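Local coordinates for protein aminoacyl-histidine dipeptidase (Vibrio alginolyticus, PDB 3MRU) that probably hydrolyses dipeptides, as an M20-family metallopeptidase that binds zinc ions at its active site, at residues A191-I196 with K361-C366; L210-L215 with I302-E307; R369-S374 with V431-L436. One frame throughout, in Å; residues are numbered along the deposited sequence.

Interaction 1: residues A191-I196 with K361-C366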
loop_
_atom_site.group_PDB
_atom_site.type_symbol
_atom_site.label_atom_id
_atom_site.label_comp_id
_atom_site.label_asym_id
_atom_site.label_seq_id
_atom_site.Cartn_x
_atom_site.Cartn_y
_atom_site.Cartn_z
ATOM N N ALA A 191 -11.596 14.457 2.525
ATOM C CA ALA A 191 -12.816 14.720 1.779
ATOM C C ALA A 191 -13.294 16.174 1.897
ATOM O O ALA A 191 -13.801 16.594 2.937
ATOM C CB ALA A 191 -13.865 13.761 2.272
ATOM N N MET A 192 -13.122 16.935 0.824
ATOM C CA MET A 192 -13.572 18.302 0.790
ATOM C C MET A 192 -14.949 18.375 0.165
ATOM O O MET A 192 -15.140 17.982 -0.986
ATOM C CB MET A 192 -12.601 19.144 0.002
ATOM C CG MET A 192 -12.693 20.585 0.357
ATOM S SD MET A 192 -11.483 21.522 -0.554
ATOM C CE MET A 192 -9.974 21.245 0.374
ATOM N N THR A 193 -15.910 18.888 0.927
ATOM C CA THR A 193 -17.296 18.855 0.512
ATOM C C THR A 193 -17.823 20.256 0.433
ATOM O O THR A 193 -17.459 21.113 1.240
ATOM C CB THR A 193 -18.176 18.056 1.498
ATOM O OG1 THR A 193 -17.351 17.333 2.429
ATOM C CG2 THR A 193 -19.095 17.094 0.729
ATOM N N PHE A 194 -18.695 20.469 -0.546
ATOM C CA PHE A 194 -19.247 21.792 -0.852
ATOM C C PHE A 194 -20.764 21.781 -0.750
ATOM O O PHE A 194 -21.427 20.869 -1.265
ATOM C CB PHE A 194 -18.821 22.254 -2.257
ATOM C CG PHE A 194 -17.354 22.542 -2.370
ATOM C CD1 PHE A 194 -16.444 21.511 -2.614
ATOM C CD2 PHE A 194 -16.881 23.831 -2.210
ATOM C CE1 PHE A 194 -15.105 21.755 -2.682
ATOM C CE2 PHE A 194 -15.529 24.090 -2.293
ATOM C CZ PHE A 194 -14.641 23.051 -2.518
ATOM N N ASP A 195 -21.322 22.782 -0.079
ATOM C CA ASP A 195 -22.764 22.838 0.014
ATOM C C ASP A 195 -23.350 23.821 -0.993
ATOM O O ASP A 195 -23.519 25.023 -0.702
ATOM C CB ASP A 195 -23.219 23.066 1.451
ATOM C CG ASP A 195 -23.452 21.755 2.192
ATOM O OD1 ASP A 195 -24.085 20.831 1.608
ATOM O OD2 ASP A 195 -22.997 21.641 3.354
ATOM N N ILE A 196 -23.662 23.279 -2.173
ATOM C CA ILE A 196 -24.068 24.087 -3.320
ATOM C C ILE A 196 -25.559 24.125 -3.578
ATOM O O ILE A 196 -26.290 23.153 -3.318
ATOM C CB ILE A 196 -23.350 23.692 -4.652
ATOM C CG1 ILE A 196 -23.790 22.315 -5.155
ATOM C CG2 ILE A 196 -21.841 23.747 -4.488
ATOM C CD1 ILE A 196 -23.449 22.021 -6.615
ATOM N N LYS A 361 -24.506 19.086 -3.552
ATOM C CA LYS A 361 -23.261 18.623 -2.961
ATOM C C LYS A 361 -22.239 18.280 -4.032
ATOM O O LYS A 361 -22.494 17.487 -4.942
ATOM C CB LYS A 361 -23.530 17.397 -2.095
ATOM C CG LYS A 361 -22.541 17.093 -0.982
ATOM C CD LYS A 361 -22.929 15.725 -0.399
ATOM C CE LYS A 361 -22.091 15.325 0.800
ATOM N NZ LYS A 361 -22.394 16.212 1.965
ATOM N N VAL A 362 -21.080 18.913 -3.908
ATOM C CA VAL A 362 -19.879 18.553 -4.646
ATOM C C VAL A 362 -18.877 18.062 -3.633
ATOM O O VAL A 362 -18.640 18.706 -2.611
ATOM C CB VAL A 362 -19.266 19.749 -5.351
ATOM C CG1 VAL A 362 -18.216 19.291 -6.337
ATOM C CG2 VAL A 362 -20.330 20.510 -6.067
ATOM N N THR A 363 -18.285 16.917 -3.928
ATOM C CA THR A 363 -17.395 16.274 -2.988
ATOM C C THR A 363 -16.095 15.843 -3.655
ATOM O O THR A 363 -16.089 15.117 -4.654
ATOM C CB THR A 363 -18.113 15.120 -2.237
ATOM O OG1 THR A 363 -17.154 14.144 -1.802
ATOM C CG2 THR A 363 -19.237 14.473 -3.121
ATOM N N VAL A 364 -14.998 16.329 -3.083
ATOM C CA VAL A 364 -13.668 16.149 -3.625
ATOM C C VAL A 364 -12.917 15.227 -2.691
ATOM O O VAL A 364 -12.704 15.566 -1.542
ATOM C CB VAL A 364 -12.918 17.518 -3.745
ATOM C CG1 VAL A 364 -11.576 17.354 -4.452
ATOM C CG2 VAL A 364 -13.779 18.575 -4.480
ATOM N N LEU A 365 -12.524 14.055 -3.179
ATOM C CA LEU A 365 -11.831 13.059 -2.359
ATOM C C LEU A 365 -10.387 12.864 -2.764
ATOM O O LEU A 365 -10.068 12.746 -3.961
ATOM C CB LEU A 365 -12.519 11.705 -2.477
ATOM C CG LEU A 365 -13.564 11.229 -1.482
ATOM C CD1 LEU A 365 -14.684 12.235 -1.300
ATOM C CD2 LEU A 365 -14.094 9.908 -1.990
ATOM N N CYS A 366 -9.533 12.766 -1.751
ATOM C CA CYS A 366 -8.100 12.695 -1.954
ATOM C C CYS A 366 -7.372 11.945 -0.841
ATOM O O CYS A 366 -7.922 11.692 0.234
ATOM C CB CYS A 366 -7.518 14.106 -2.129
ATOM S SG CYS A 366 -7.383 15.023 -0.582
#
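A191 to F194 and V362 to L365 form an antiparallel strand pair within the large mixed sheet, strand 181-199 running against strand 361-370. M192 and V364 bond in both directions, M192 N to V364 O at 2.8 Å and V364 N to M192 O at 2.7 Å. F194 N reaches V362 O at 2.7 Å, but the return bond from V362 N to F194 O is weak. Side chains alternate between the two faces. On the buried one, F194 has CG anti to its carbonyl carbon (chi1 -68°), and its ring presents an edge to V362 O, which lies in the ring plane. Its rim atom CE1 meets V364 CG2 at 3.9 Å; beyond the paired residues, I196 sets CD1 against V362 CG2 at 3.5 Å. On the partly exposed face, T193 CG2 rests on K361 CE, 3.5 Å away, and on T363 CB; A191 CB meets L365 CD1 at 4.0 Å. Helix 318-330 packs over the buried face, where F324 meets F194 edge-to-face and touches V362, and F316 of strand 315-316 packs on I196 and V362. The sheet continues both ways, from T363 and L365 to strand 346-358 and from T193 to Q393 of strand 393-400.

Interaction 2: residues L210-L215 with I302-E307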
loop_
_atom_site.group_PDB
_atom_site.type_symbol
_atom_site.label_atom_id
_atom_site.label_comp_id
_atom_site.label_asym_id
_atom_site.label_seq_id
_atom_site.Cartn_x
_atom_site.Cartn_y
_atom_site.Cartn_z
ATOM N N LEU A 210 -17.480 18.570 -22.026
ATOM C CA LEU A 210 -16.053 18.530 -22.221
ATOM C C LEU A 210 -15.472 17.377 -21.403
ATOM O O LEU A 210 -15.632 17.313 -20.184
ATOM C CB LEU A 210 -15.448 19.854 -21.784
ATOM C CG LEU A 210 -16.333 21.092 -21.926
ATOM C CD1 LEU A 210 -15.653 22.319 -21.319
ATOM C CD2 LEU A 210 -16.716 21.352 -23.389
ATOM N N THR A 211 -14.793 16.459 -22.072
ATOM C CA THR A 211 -14.285 15.282 -21.394
ATOM C C THR A 211 -12.808 15.002 -21.706
ATOM O O THR A 211 -12.324 15.287 -22.781
ATOM C CB THR A 211 -15.199 14.064 -21.667
ATOM O OG1 THR A 211 -14.422 12.864 -21.688
ATOM C CG2 THR A 211 -15.958 14.223 -22.992
ATOM N N LEU A 212 -12.085 14.465 -20.744
ATOM C CA LEU A 212 -10.674 14.217 -20.939
ATOM C C LEU A 212 -10.326 12.824 -20.418
ATOM O O LEU A 212 -10.583 12.511 -19.254
ATOM C CB LEU A 212 -9.838 15.322 -20.258
ATOM C CG LEU A 212 -8.353 15.083 -19.906
ATOM C CD1 LEU A 212 -7.463 15.100 -21.128
ATOM C CD2 LEU A 212 -7.857 16.093 -18.915
ATOM N N LYS A 213 -9.752 11.988 -21.284
ATOM C CA LYS A 213 -9.363 10.640 -20.884
ATOM C C LYS A 213 -8.185 10.088 -21.684
ATOM O O LYS A 213 -7.557 10.803 -22.481
ATOM C CB LYS A 213 -10.540 9.650 -20.999
ATOM C CG LYS A 213 -11.094 9.419 -22.408
ATOM C CD LYS A 213 -12.202 8.367 -22.377
ATOM C CE LYS A 213 -12.440 7.716 -23.745
ATOM N NZ LYS A 213 -13.838 7.175 -23.823
ATOM N N GLY A 214 -7.889 8.807 -21.445
ATOM C CA GLY A 214 -6.768 8.131 -22.072
ATOM C C GLY A 214 -5.495 8.376 -21.290
ATOM O O GLY A 214 -4.423 7.926 -21.694
ATOM N N LEU A 215 -5.597 9.100 -20.180
ATOM C CA LEU A 215 -4.468 9.227 -19.274
ATOM C C LEU A 215 -4.051 7.857 -18.732
ATOM O O LEU A 215 -4.901 7.026 -18.414
ATOM C CB LEU A 215 -4.791 10.188 -18.135
ATOM C CG LEU A 215 -4.714 11.705 -18.385
ATOM C CD1 LEU A 215 -3.399 12.130 -19.053
ATOM C CD2 LEU A 215 -5.924 12.218 -19.174
ATOM N N ILE A 302 -3.513 10.820 -25.177
ATOM C CA ILE A 302 -4.270 11.829 -24.447
ATOM C C ILE A 302 -5.371 12.305 -25.361
ATOM O O ILE A 302 -5.121 12.944 -26.383
ATOM C CB ILE A 302 -3.382 13.021 -23.989
ATOM C CG1 ILE A 302 -2.294 12.547 -23.023
ATOM C CG2 ILE A 302 -4.222 14.126 -23.349
ATOM C CD1 ILE A 302 -1.156 13.561 -22.901
ATOM N N VAL A 303 -6.596 11.978 -25.000
ATOM C CA VAL A 303 -7.710 12.316 -25.852
ATOM C C VAL A 303 -8.733 13.108 -25.078
ATOM O O VAL A 303 -8.983 12.835 -23.907
ATOM C CB VAL A 303 -8.354 11.058 -26.447
ATOM C CG1 VAL A 303 -7.383 10.365 -27.409
ATOM C CG2 VAL A 303 -8.804 10.096 -25.333
ATOM N N THR A 304 -9.303 14.105 -25.739
ATOM C CA THR A 304 -10.423 14.855 -25.191
ATOM C C THR A 304 -11.603 14.671 -26.129
ATOM O O THR A 304 -11.422 14.193 -27.240
ATOM C CB THR A 304 -10.097 16.371 -24.982
ATOM O OG1 THR A 304 -10.280 17.122 -26.192
ATOM C CG2 THR A 304 -8.695 16.561 -24.460
ATOM N N PHE A 305 -12.784 15.058 -25.657
ATOM C CA PHE A 305 -14.018 14.984 -26.423
ATOM C C PHE A 305 -14.962 16.104 -26.001
ATOM O O PHE A 305 -15.013 16.471 -24.827
ATOM C CB PHE A 305 -14.755 13.675 -26.136
ATOM C CG PHE A 305 -14.008 12.450 -26.577
ATOM C CD1 PHE A 305 -12.998 11.918 -25.794
ATOM C CD2 PHE A 305 -14.317 11.830 -27.775
ATOM C CE1 PHE A 305 -12.310 10.790 -26.197
ATOM C CE2 PHE A 305 -13.632 10.702 -28.185
ATOM C CZ PHE A 305 -12.627 10.182 -27.395
ATOM N N ASN A 306 -15.705 16.652 -26.957
ATOM C CA ASN A 306 -16.620 17.750 -26.668
ATOM C C ASN A 306 -17.979 17.636 -27.358
ATOM O O ASN A 306 -18.249 18.327 -28.340
ATOM C CB ASN A 306 -15.924 19.045 -27.091
ATOM C CG ASN A 306 -16.824 20.259 -26.964
ATOM O OD1 ASN A 306 -17.971 20.153 -26.533
ATOM N ND2 ASN A 306 -16.305 21.422 -27.343
ATOM N N GLU A 307 -18.827 16.759 -26.831
ATOM C CA GLU A 307 -20.162 16.542 -27.373
ATOM C C GLU A 307 -21.128 17.394 -26.560
ATOM O O GLU A 307 -20.746 17.949 -25.539
ATOM C CB GLU A 307 -20.545 15.071 -27.255
ATOM C CG GLU A 307 -19.405 14.088 -27.461
ATOM C CD GLU A 307 -19.754 12.670 -26.990
ATOM O OE1 GLU A 307 -20.823 12.136 -27.396
ATOM O OE2 GLU A 307 -18.950 12.089 -26.215
#
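K213 lays its aliphatic chain obliquely past F305, CE coming 3.9 Å from F305 CE1. Its CG stands between the backbone N and the carbonyl carbon (chi1 64°), and the rest of the chain is extended; CG passes V303 CG2 at 3.8 Å. T211 shares this face, its methyl CG2 set against F305 CB at 3.4 Å. On the opposite face, L210 and N306 lie side by side and point the same way, L210 CD2 flanking the amide of N306. L212 brings its CD1 branch to T304 CG2 at 3.8 Å. Past the end of the pair, I302 CG2 also meets L212 CD1, at 4.0 Å, and L215 CD1 comes up to I302 CG1. Between the faces runs an antiparallel strand pair, T211 with F305 and K213 with V303 each bonded both ways; K213 N to V303 O is the straightest at 2.9 Å and 171°. The L210 and L212 face packs on helices 231-242 and 277-295, a sheet backed by two helices that is consistent with the lid domain of M20 peptidases. Polar pairing between these segments is thus left to the backbone, while their side chains meet largely through carbon.

Interaction 3: residues R369-S374 with V431-L436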
loop_
_atom_site.group_PDB
_atom_site.type_symbol
_atom_site.label_atom_id
_atom_site.label_comp_id
_atom_site.label_asym_id
_atom_site.label_seq_id
_atom_site.Cartn_x
_atom_site.Cartn_y
_atom_site.Cartn_z
ATOM N N ARG A 369 -0.223 10.796 1.246
ATOM C CA ARG A 369 0.760 9.805 1.649
ATOM C C ARG A 369 2.004 10.509 2.131
ATOM O O ARG A 369 2.307 11.623 1.679
ATOM C CB ARG A 369 1.144 8.967 0.469
ATOM C CG ARG A 369 0.077 8.102 -0.008
ATOM C CD ARG A 369 0.577 7.451 -1.255
ATOM N NE ARG A 369 -0.437 6.621 -1.887
ATOM C CZ ARG A 369 -0.968 5.544 -1.328
ATOM N NH1 ARG A 369 -0.605 5.186 -0.101
ATOM N NH2 ARG A 369 -1.884 4.853 -1.981
ATOM N N SER A 370 2.730 9.853 3.037
ATOM C CA SER A 370 3.986 10.377 3.546
ATOM C C SER A 370 4.761 9.337 4.355
ATOM O O SER A 370 4.166 8.468 4.991
ATOM C CB SER A 370 3.754 11.678 4.310
ATOM O OG SER A 370 4.994 12.155 4.785
ATOM N N LEU A 371 6.090 9.477 4.352
ATOM C CA LEU A 371 6.977 8.646 5.154
ATOM C C LEU A 371 7.083 9.336 6.497
ATOM O O LEU A 371 6.897 8.705 7.539
ATOM C CB LEU A 371 8.360 8.520 4.537
ATOM C CG LEU A 371 8.514 8.356 3.027
ATOM C CD1 LEU A 371 9.981 8.398 2.675
ATOM C CD2 LEU A 371 7.922 7.050 2.557
ATOM N N ILE A 372 7.375 10.635 6.490
ATOM C CA ILE A 372 7.324 11.373 7.757
ATOM C C ILE A 372 5.862 11.733 8.079
ATOM O O ILE A 372 5.189 12.428 7.314
ATOM C CB ILE A 372 8.274 12.618 7.819
ATOM C CG1 ILE A 372 9.724 12.221 7.485
ATOM C CG2 ILE A 372 8.195 13.282 9.216
ATOM C CD1 ILE A 372 10.437 11.280 8.467
ATOM N N ASP A 373 5.369 11.234 9.203
ATOM C CA ASP A 373 3.992 11.486 9.579
ATOM C C ASP A 373 3.791 12.955 9.909
ATOM O O ASP A 373 2.667 13.474 9.859
ATOM C CB ASP A 373 3.593 10.595 10.749
ATOM C CG ASP A 373 3.646 9.102 10.391
ATOM O OD1 ASP A 373 3.455 8.763 9.186
ATOM O OD2 ASP A 373 3.884 8.272 11.313
ATOM N N SER A 374 4.893 13.623 10.232
ATOM C CA SER A 374 4.899 15.056 10.457
ATOM C C SER A 374 4.502 15.814 9.161
ATOM O O SER A 374 3.696 16.762 9.185
ATOM C CB SER A 374 6.281 15.441 10.963
ATOM O OG SER A 374 6.441 16.837 11.019
ATOM N N VAL A 431 12.172 1.844 -0.687
ATOM C CA VAL A 431 11.174 2.534 0.125
ATOM C C VAL A 431 9.926 2.637 -0.739
ATOM O O VAL A 431 9.953 3.296 -1.772
ATOM C CB VAL A 431 11.633 3.947 0.553
ATOM C CG1 VAL A 431 10.506 4.698 1.213
ATOM C CG2 VAL A 431 12.757 3.855 1.523
ATOM N N ILE A 432 8.849 1.958 -0.357
ATOM C CA ILE A 432 7.616 2.073 -1.138
ATOM C C ILE A 432 6.738 3.165 -0.593
ATOM O O ILE A 432 6.615 3.356 0.621
ATOM C CB ILE A 432 6.755 0.759 -1.307
ATOM C CG1 ILE A 432 7.008 -0.256 -0.196
ATOM C CG2 ILE A 432 6.959 0.144 -2.681
ATOM C CD1 ILE A 432 6.415 0.119 1.145
ATOM N N HIS A 433 6.120 3.877 -1.519
ATOM C CA HIS A 433 5.232 4.940 -1.160
ATOM C C HIS A 433 3.883 4.264 -0.971
ATOM O O HIS A 433 2.930 4.530 -1.724
ATOM C CB HIS A 433 5.201 5.997 -2.269
ATOM C CG HIS A 433 4.947 7.373 -1.759
ATOM N ND1 HIS A 433 5.782 7.991 -0.856
ATOM C CD2 HIS A 433 3.939 8.240 -1.998
ATOM C CE1 HIS A 433 5.295 9.181 -0.560
ATOM N NE2 HIS A 433 4.181 9.359 -1.245
ATOM N N ALA A 434 3.827 3.380 0.037
ATOM C CA ALA A 434 2.655 2.550 0.314
ATOM C C ALA A 434 2.646 2.036 1.760
ATOM O O ALA A 434 3.612 2.201 2.504
ATOM C CB ALA A 434 2.528 1.418 -0.655
ATOM N N GLY A 435 1.537 1.414 2.152
ATOM C CA GLY A 435 1.375 0.900 3.506
ATOM C C GLY A 435 1.766 -0.557 3.641
ATOM O O GLY A 435 1.358 -1.397 2.839
ATOM N N LEU A 436 2.585 -0.826 4.656
ATOM C CA LEU A 436 2.993 -2.162 5.053
ATOM C C LEU A 436 2.822 -2.300 6.565
ATOM O O LEU A 436 3.023 -1.334 7.309
ATOM C CB LEU A 436 4.462 -2.414 4.728
ATOM C CG LEU A 436 5.139 -2.081 3.403
ATOM C CD1 LEU A 436 6.624 -2.392 3.565
ATOM C CD2 LEU A 436 4.567 -2.809 2.196
#
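R369 and H433 cross obliquely, the arginine chain passing the imidazole with CB 3.5 Å from H433 NE2 and CD 3.5 Å from H433 CD2. The arginine has CG anti to its carbonyl carbon, beside the backbone N, and is extended from CG to NE. The extended run takes NE past the ring, and a turn at chi4 (-63°) sets the guanidinium with H433 O over one face, 4.0 Å from CZ. It is the aliphatic CB and CD that meet the imidazole; the guanidinium plane is turned 64° from that of the ring. Each polar end has a partner elsewhere: R369 NE bonds S220 OG and H433 NE2 bonds S349 OG, which helps fix how the two side chains are turned.

At the other end of the ring, L371 CD2 touches two partners, V431 CG1 at 3.7 Å and H433 ND1 at 4.1 Å. The leucine has CG anti to its carbonyl carbon (chi1 -40°), and crosses the histidine at about a right angle. V431 CG1 also meets L371 CD1. H433 itself is the centre of an inverse gamma turn closed by a weak bond from A434 N to I432 O.

Within 369-374, S370 OG lies 2.6 Å from I372 O, above the carbonyl plane, and also has E347 O and T348 OG1 as hydrogen-bond partners; I372 takes the N-cap position of helix 373-389. The contact thus joins the end of strand 361-370 to the turn leaving strand 430-432. That turn stands back from the metal site, the I432 side chain about 12 Å from a bound zinc ion and about 10 Å from that of D173. Strand 181-199 neighbours both strands in the large sheet, with M182 touching V431 and G186 bonded to S370, while strand 346-358 flanks R369 and L371 through backbone bonds to S349 and E347.

All three contacts reach one large mixed sheet and are partly buried, but they use it differently. Interactions 1 and 2 are antiparallel strand pairs held by backbone bonds, each with a helix-packed face and a more open one; their nearest atoms are about 14 Å apart. Interactions 1 and 3 both draw on strand 361-370, the first at its start and the second at its end. The centre of interaction 3 lies about 9 Å from that of the chain, against 25 and 29 Å for the others, and it is the one that comes nearest the zinc site. It buries roughly half as much surface, relying on side-chain packing, with its polar ends bonded to residues outside 369-374 and 431-436.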